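Local coordinates for hypothetical protein Atu2144 (Agrobacterium tumefaciens, PDB 2ODF), which is of unknown function but belongs to the N-formylglutamate amidohydrolase family and so probably hydrolyses an amide bond in a small acylated amino-acid substrate, at residues H131-V134 and S135-A139; T209-L212 and H213-D217. All coordinates share one frame; numbering follows the deposited sequence.

Along the chain, contact 1 comes first, inside the long helix 116-143, and contact 2 follows about seventy residues later, where the short helix 208-213 ends ahead of strand 220-227. Neither closes a long loop: each joins residues mostly three to five apart in one unbroken stretch, a helix turn or a helix end, and because one finishes before the other begins they are in series, neither nested nor crossed. The centres of contact 1 and contact 2 are about 11 Å apart. They meet where H131 ND1 and H213 NE2 approach to 2.8 Å, a probable hydrogen bond. This pair ties helix 116-143 to helix 208-213, while V134, I137 and I138 of contact 1 face sheet strands 27-31 and 77-80.

Contact 1: H131-V134 and S135-A139; sequences HDRV and SEIIA
H131 O receives the backbone N of S135 at 3.0 Å in a nearly straight bond, the first of four i to i+4 backbone bonds joining H131-V134 to S135-A139 within helix 116-143. The S135 CB packs 3.4 Å from the same H131 O. The H131 ring has its polar partners outside the two segments, NE2 bonding C89 O and ND1 turned to H213. D132 O is bonded by E136 N at 2.9 Å on a more bent path, 147°; the D132 carboxylate, through OD1, hydrogen-bonds S124 of the second subunit. At R133 the side chain leaves with CG anti to the backbone N (chi1 -174°) and bends at chi2, which lays CG 4.1 Å from I137 CD1. R133 NE and E136 OE1 are 4.9 Å apart, too far for a salt bridge, and the guanidinium and carboxylate planes stand 55° apart, so any attraction between the opposite charges is probably weak. V134 closes the series, its O taking I138 N almost straight on. Its CG1 lies alongside I138 CD1 at 4.0 Å, the two side chains pointing the same way, and V134 also touches V78. This is the pattern of an amphipathic alpha-helix, with V134, I137 and I138 turned to the sheet and E136 exposed.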
ATOM      1  N   HIS A 131       1.909   8.416   5.029  1.00 16.92           N
ATOM      2  CA  HIS A 131       0.583   8.574   5.503  1.00 17.11           C
ATOM      3  C   HIS A 131       0.369   8.061   6.907  1.00 18.06           C
ATOM      4  O   HIS A 131      -0.392   8.603   7.621  1.00 18.62           O
ATOM      5  CB  HIS A 131      -0.417   8.091   4.487  1.00 18.06           C
ATOM      6  CG  HIS A 131      -0.441   8.922   3.248  1.00 15.78           C
ATOM      7  ND1 HIS A 131      -0.941  10.192   3.223  1.00 15.35           N
ATOM      8  CD2 HIS A 131       0.051   8.689   2.019  1.00 16.68           C
ATOM      9  CE1 HIS A 131      -0.777  10.697   2.023  1.00 17.49           C
ATOM     10  NE2 HIS A 131      -0.190   9.798   1.272  1.00 14.16           N
ATOM     11  N   ASP A 132       1.064   7.011   7.280  1.00 17.71           N
ATOM     12  CA  ASP A 132       0.956   6.469   8.609  1.00 18.41           C
ATOM     13  C   ASP A 132       1.454   7.509   9.644  1.00 18.29           C
ATOM     14  O   ASP A 132       0.948   7.611  10.690  1.00 17.85           O
ATOM     15  CB  ASP A 132       1.719   5.156   8.741  1.00 17.85           C
ATOM     16  CG  ASP A 132       0.928   3.928   8.255  1.00 19.96           C
ATOM     17  OD1 ASP A 132      -0.215   4.036   7.854  1.00 20.05           O
ATOM     18  OD2 ASP A 132       1.479   2.864   8.311  1.00 19.76           O
ATOM     19  N   ARG A 133       2.497   8.215   9.306  1.00 19.27           N
ATOM     20  CA  ARG A 133       3.067   9.156  10.227  1.00 19.14           C
ATOM     21  C   ARG A 133       2.137  10.346  10.387  1.00 19.14           C
ATOM     22  O   ARG A 133       1.944  10.804  11.433  1.00 17.96           O
ATOM     23  CB  ARG A 133       4.412   9.633   9.741  1.00 20.77           C
ATOM     24  CG  ARG A 133       5.117  10.497  10.702  1.00 23.01           C
ATOM     25  CD  ARG A 133       5.515   9.751  11.914  1.00 31.13           C
ATOM     26  NE  ARG A 133       6.479  10.504  12.663  1.00 35.76           N
ATOM     27  CZ  ARG A 133       7.772  10.526  12.398  1.00 37.88           C
ATOM     28  NH1 ARG A 133       8.251   9.817  11.415  1.00 39.87           N
ATOM     29  NH2 ARG A 133       8.586  11.241  13.129  1.00 38.17           N
ATOM     30  N   VAL A 134       1.571  10.820   9.297  1.00 18.46           N
ATOM     31  CA  VAL A 134       0.613  11.894   9.342  1.00 18.04           C
ATOM     32  C   VAL A 134      -0.551  11.460  10.220  1.00 18.19           C
ATOM     33  O   VAL A 134      -0.923  12.116  11.119  1.00 19.58           O
ATOM     34  CB  VAL A 134       0.161  12.259   7.953  1.00 16.36           C
ATOM     35  CG1 VAL A 134      -0.957  13.210   7.989  1.00 16.44           C
ATOM     36  CG2 VAL A 134       1.325  12.748   7.111  1.00 16.15           C
ATOM     37  N   SER A 135      -1.071  10.286   9.972  1.00 18.47           N
ATOM     38  CA  SER A 135      -2.141   9.754  10.768  1.00 19.54           C
ATOM     39  C   SER A 135      -1.802   9.610  12.272  1.00 20.07           C
ATOM     40  O   SER A 135      -2.606   9.837  13.124  1.00 19.80           O
ATOM     41  CB  SER A 135      -2.571   8.415  10.191  1.00 19.77           C
ATOM     42  OG  SER A 135      -3.231   8.595   8.989  1.00 20.86           O
ATOM     43  N   GLU A 136      -0.599   9.190  12.557  1.00 21.09           N
ATOM     44  CA  GLU A 136      -0.165   8.988  13.947  1.00 21.59           C
ATOM     45  C   GLU A 136      -0.135  10.323  14.713  1.00 20.52           C
ATOM     46  O   GLU A 136      -0.607  10.410  15.855  1.00 19.56           O
ATOM     47  CB  GLU A 136       1.190   8.278  13.977  1.00 21.70           C
ATOM     48  CG  GLU A 136       1.706   7.959  15.380  1.00 24.73           C
ATOM     49  CD  GLU A 136       3.041   7.202  15.344  1.00 28.49           C
ATOM     50  OE1 GLU A 136       3.548   6.932  14.202  1.00 39.54           O
ATOM     51  OE2 GLU A 136       3.538   6.839  16.447  1.00 37.32           O
ATOM     52  N   ILE A 137       0.371  11.357  14.046  1.00 20.36           N
ATOM     53  CA  ILE A 137       0.446  12.701  14.599  1.00 20.20           C
ATOM     54  C   ILE A 137      -0.963  13.259  14.838  1.00 19.84           C
ATOM     55  O   ILE A 137      -1.260  13.814  15.905  1.00 19.33           O
ATOM     56  CB  ILE A 137       1.278  13.630  13.676  1.00 20.14           C
ATOM     57  CG1 ILE A 137       2.774  13.233  13.759  1.00 20.88           C
ATOM     58  CG2 ILE A 137       1.091  15.098  14.096  1.00 21.36           C
ATOM     59  CD1 ILE A 137       3.685  13.815  12.706  1.00 20.27           C
ATOM     60  N   ILE A 138      -1.827  13.139  13.848  1.00 19.78           N
ATOM     61  CA  ILE A 138      -3.217  13.582  14.010  1.00 20.07           C
ATOM     62  C   ILE A 138      -3.933  12.853  15.166  1.00 21.33           C
ATOM     63  O   ILE A 138      -4.602  13.512  15.985  1.00 20.91           O
ATOM     64  CB  ILE A 138      -3.997  13.482  12.723  1.00 19.36           C
ATOM     65  CG1 ILE A 138      -3.465  14.492  11.708  1.00 18.53           C
ATOM     66  CG2 ILE A 138      -5.543  13.701  12.985  1.00 19.32           C
ATOM     67  CD1 ILE A 138      -4.074  14.336  10.298  1.00 18.29           C
ATOM     68  N   ALA A 139      -3.783  11.526  15.254  1.00 21.63           N
ATOM     69  CA  ALA A 139      -4.393  10.764  16.341  1.00 23.29           C
ATOM     70  C   ALA A 139      -3.884  11.275  17.698  1.00 24.44           C
ATOM     71  O   ALA A 139      -4.641  11.455  18.637  1.00 25.17           O
ATOM     72  CB  ALA A 139      -4.092   9.283  16.187  1.00 23.65           C
TER

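Contact 2: T209-L212 and H213-D217; sequences TLRL and HALPD
The C-terminal end of helix 208-213 and the turn leading toward strand 220-227 form this contact, in which the regular i to i+4 bonding gives way. H213 N still bonds T209 O at 3.1 Å, though the path is bent, and its second approach, to L210 O, is weak. L210 O then takes two donors: A214 N at 3.0 Å and L215 N at 3.1 Å, which arrive from opposite faces of the carbonyl plane. The L215 bond is the straighter, 170° against 145°, and as an i to i+5 link it marks the widening of the last turn. The CG of P216 packs 3.3 Å from R211 O. On the flank, L215 CD1 lies alongside R211 CG at 4.1 Å, both side chains running the same way. R211 is extended from CG to NE, which carries its guanidinium out to D174 and to E116 of the second subunit.

The H213 ring is met on two sides. L212 CB sits over one face, 3.9 Å from the centroid, a CH-pi contact, and T209 CG2 meets the ring edge in plane. With CG beside its own backbone N (chi1 -59°), the ring lies against these neighbours while NE2 turns to H131. T209 OG1, for its part, bonds E32. Face contact, edge contact and the polar partner at NE2 together limit the turning of the imidazole. In the backbone, L210 O is gripped by two N-H groups, and P216, with no N-H of its own, cannot carry the helical bonding further.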
ATOM      1  N   THR A 209      -4.527  13.382  -0.172  1.00 16.23           N
ATOM      2  CA  THR A 209      -4.077  13.593   1.202  1.00 15.56           C
ATOM      3  C   THR A 209      -5.182  14.193   2.120  1.00 15.03           C
ATOM      4  O   THR A 209      -5.334  13.799   3.280  1.00 14.64           O
ATOM      5  CB  THR A 209      -2.782  14.450   1.193  1.00 16.22           C
ATOM      6  OG1 THR A 209      -1.737  13.706   0.509  1.00 16.11           O
ATOM      7  CG2 THR A 209      -2.369  14.816   2.599  1.00 17.24           C
ATOM      8  N   LEU A 210      -5.934  15.151   1.602  1.00 14.09           N
ATOM      9  CA  LEU A 210      -7.082  15.712   2.320  1.00 15.47           C
ATOM     10  C   LEU A 210      -8.153  14.606   2.578  1.00 14.52           C
ATOM     11  O   LEU A 210      -8.682  14.481   3.690  1.00 15.39           O
ATOM     12  CB  LEU A 210      -7.702  16.859   1.517  1.00 14.81           C
ATOM     13  CG  LEU A 210      -6.769  18.033   1.132  1.00 16.30           C
ATOM     14  CD1 LEU A 210      -7.534  19.115   0.335  1.00 16.23           C
ATOM     15  CD2 LEU A 210      -6.080  18.574   2.403  1.00 16.26           C
ATOM     16  N   ARG A 211      -8.433  13.813   1.557  1.00 15.52           N
ATOM     17  CA  ARG A 211      -9.366  12.686   1.671  1.00 16.26           C
ATOM     18  C   ARG A 211      -8.924  11.659   2.716  1.00 16.82           C
ATOM     19  O   ARG A 211      -9.777  11.103   3.411  1.00 16.57           O
ATOM     20  CB  ARG A 211      -9.621  11.998   0.328  1.00 16.46           C
ATOM     21  CG  ARG A 211     -10.358  12.858  -0.679  1.00 16.84           C
ATOM     22  CD  ARG A 211     -10.635  12.160  -1.992  1.00 17.65           C
ATOM     23  NE  ARG A 211     -11.419  13.050  -2.846  1.00 21.57           N
ATOM     24  CZ  ARG A 211     -11.708  12.812  -4.115  1.00 25.17           C
ATOM     25  NH1 ARG A 211     -11.315  11.682  -4.696  1.00 25.55           N
ATOM     26  NH2 ARG A 211     -12.409  13.711  -4.800  1.00 25.20           N
ATOM     27  N   LEU A 212      -7.616  11.412   2.844  1.00 17.08           N
ATOM     28  CA  LEU A 212      -7.108  10.455   3.834  1.00 17.38           C
ATOM     29  C   LEU A 212      -7.126  10.957   5.267  1.00 17.32           C
ATOM     30  O   LEU A 212      -7.400  10.188   6.189  1.00 17.67           O
ATOM     31  CB  LEU A 212      -5.670  10.041   3.505  1.00 17.06           C
ATOM     32  CG  LEU A 212      -5.391   9.216   2.237  1.00 18.57           C
ATOM     33  CD1 LEU A 212      -3.957   8.686   2.287  1.00 18.15           C
ATOM     34  CD2 LEU A 212      -6.417   8.089   2.065  1.00 16.68           C
ATOM     35  N   HIS A 213      -6.823  12.231   5.469  1.00 17.34           N
ATOM     36  CA  HIS A 213      -6.487  12.735   6.807  1.00 17.66           C
ATOM     37  C   HIS A 213      -7.412  13.800   7.390  1.00 18.54           C
ATOM     38  O   HIS A 213      -7.539  13.870   8.607  1.00 20.46           O
ATOM     39  CB  HIS A 213      -5.060  13.295   6.796  1.00 17.33           C
ATOM     40  CG  HIS A 213      -4.024  12.287   6.390  1.00 17.05           C
ATOM     41  ND1 HIS A 213      -3.729  11.183   7.158  1.00 14.43           N
ATOM     42  CD2 HIS A 213      -3.203  12.229   5.311  1.00 15.64           C
ATOM     43  CE1 HIS A 213      -2.774  10.482   6.563  1.00 16.29           C
ATOM     44  NE2 HIS A 213      -2.454  11.081   5.431  1.00 13.63           N
ATOM     45  N   ALA A 214      -7.965  14.680   6.554  1.00 18.07           N
ATOM     46  CA  ALA A 214      -8.802  15.780   7.030  1.00 18.03           C
ATOM     47  C   ALA A 214     -10.282  15.396   7.073  1.00 17.65           C
ATOM     48  O   ALA A 214     -10.954  15.531   8.103  1.00 17.27           O
ATOM     49  CB  ALA A 214      -8.616  16.980   6.157  1.00 17.63           C
ATOM     50  N   LEU A 215     -10.790  14.915   5.956  1.00 17.12           N
ATOM     51  CA  LEU A 215     -12.241  14.703   5.818  1.00 17.82           C
ATOM     52  C   LEU A 215     -12.793  13.641   6.799  1.00 17.48           C
ATOM     53  O   LEU A 215     -13.850  13.846   7.403  1.00 18.41           O
ATOM     54  CB  LEU A 215     -12.580  14.348   4.370  1.00 17.24           C
ATOM     55  CG  LEU A 215     -12.161  15.321   3.246  1.00 19.09           C
ATOM     56  CD1 LEU A 215     -12.769  14.877   1.916  1.00 17.50           C
ATOM     57  CD2 LEU A 215     -12.487  16.790   3.597  1.00 17.62           C
ATOM     58  N   PRO A 216     -12.074  12.514   6.979  1.00 18.33           N
ATOM     59  CA  PRO A 216     -12.639  11.474   7.850  1.00 19.06           C
ATOM     60  C   PRO A 216     -12.778  11.891   9.301  1.00 19.33           C
ATOM     61  O   PRO A 216     -13.548  11.276  10.019  1.00 19.05           O
ATOM     62  CB  PRO A 216     -11.661  10.285   7.693  1.00 20.05           C
ATOM     63  CG  PRO A 216     -10.791  10.617   6.525  1.00 19.96           C
ATOM     64  CD  PRO A 216     -10.774  12.112   6.419  1.00 18.61           C
ATOM     65  N   ASP A 217     -12.063  12.945   9.726  1.00 19.62           N
ATOM     66  CA  ASP A 217     -12.131  13.415  11.085  1.00 19.98           C
ATOM     67  C   ASP A 217     -12.751  14.819  11.205  1.00 19.29           C
ATOM     68  O   ASP A 217     -12.705  15.399  12.264  1.00 18.50           O
ATOM     69  CB  ASP A 217     -10.723  13.395  11.722  1.00 21.06           C
ATOM     70  CG  ASP A 217     -10.338  12.011  12.292  1.00 24.95           C
ATOM     71  OD1 ASP A 217     -11.212  11.280  12.821  1.00 31.88           O
ATOM     72  OD2 ASP A 217      -9.153  11.663  12.253  1.00 29.42           O
TER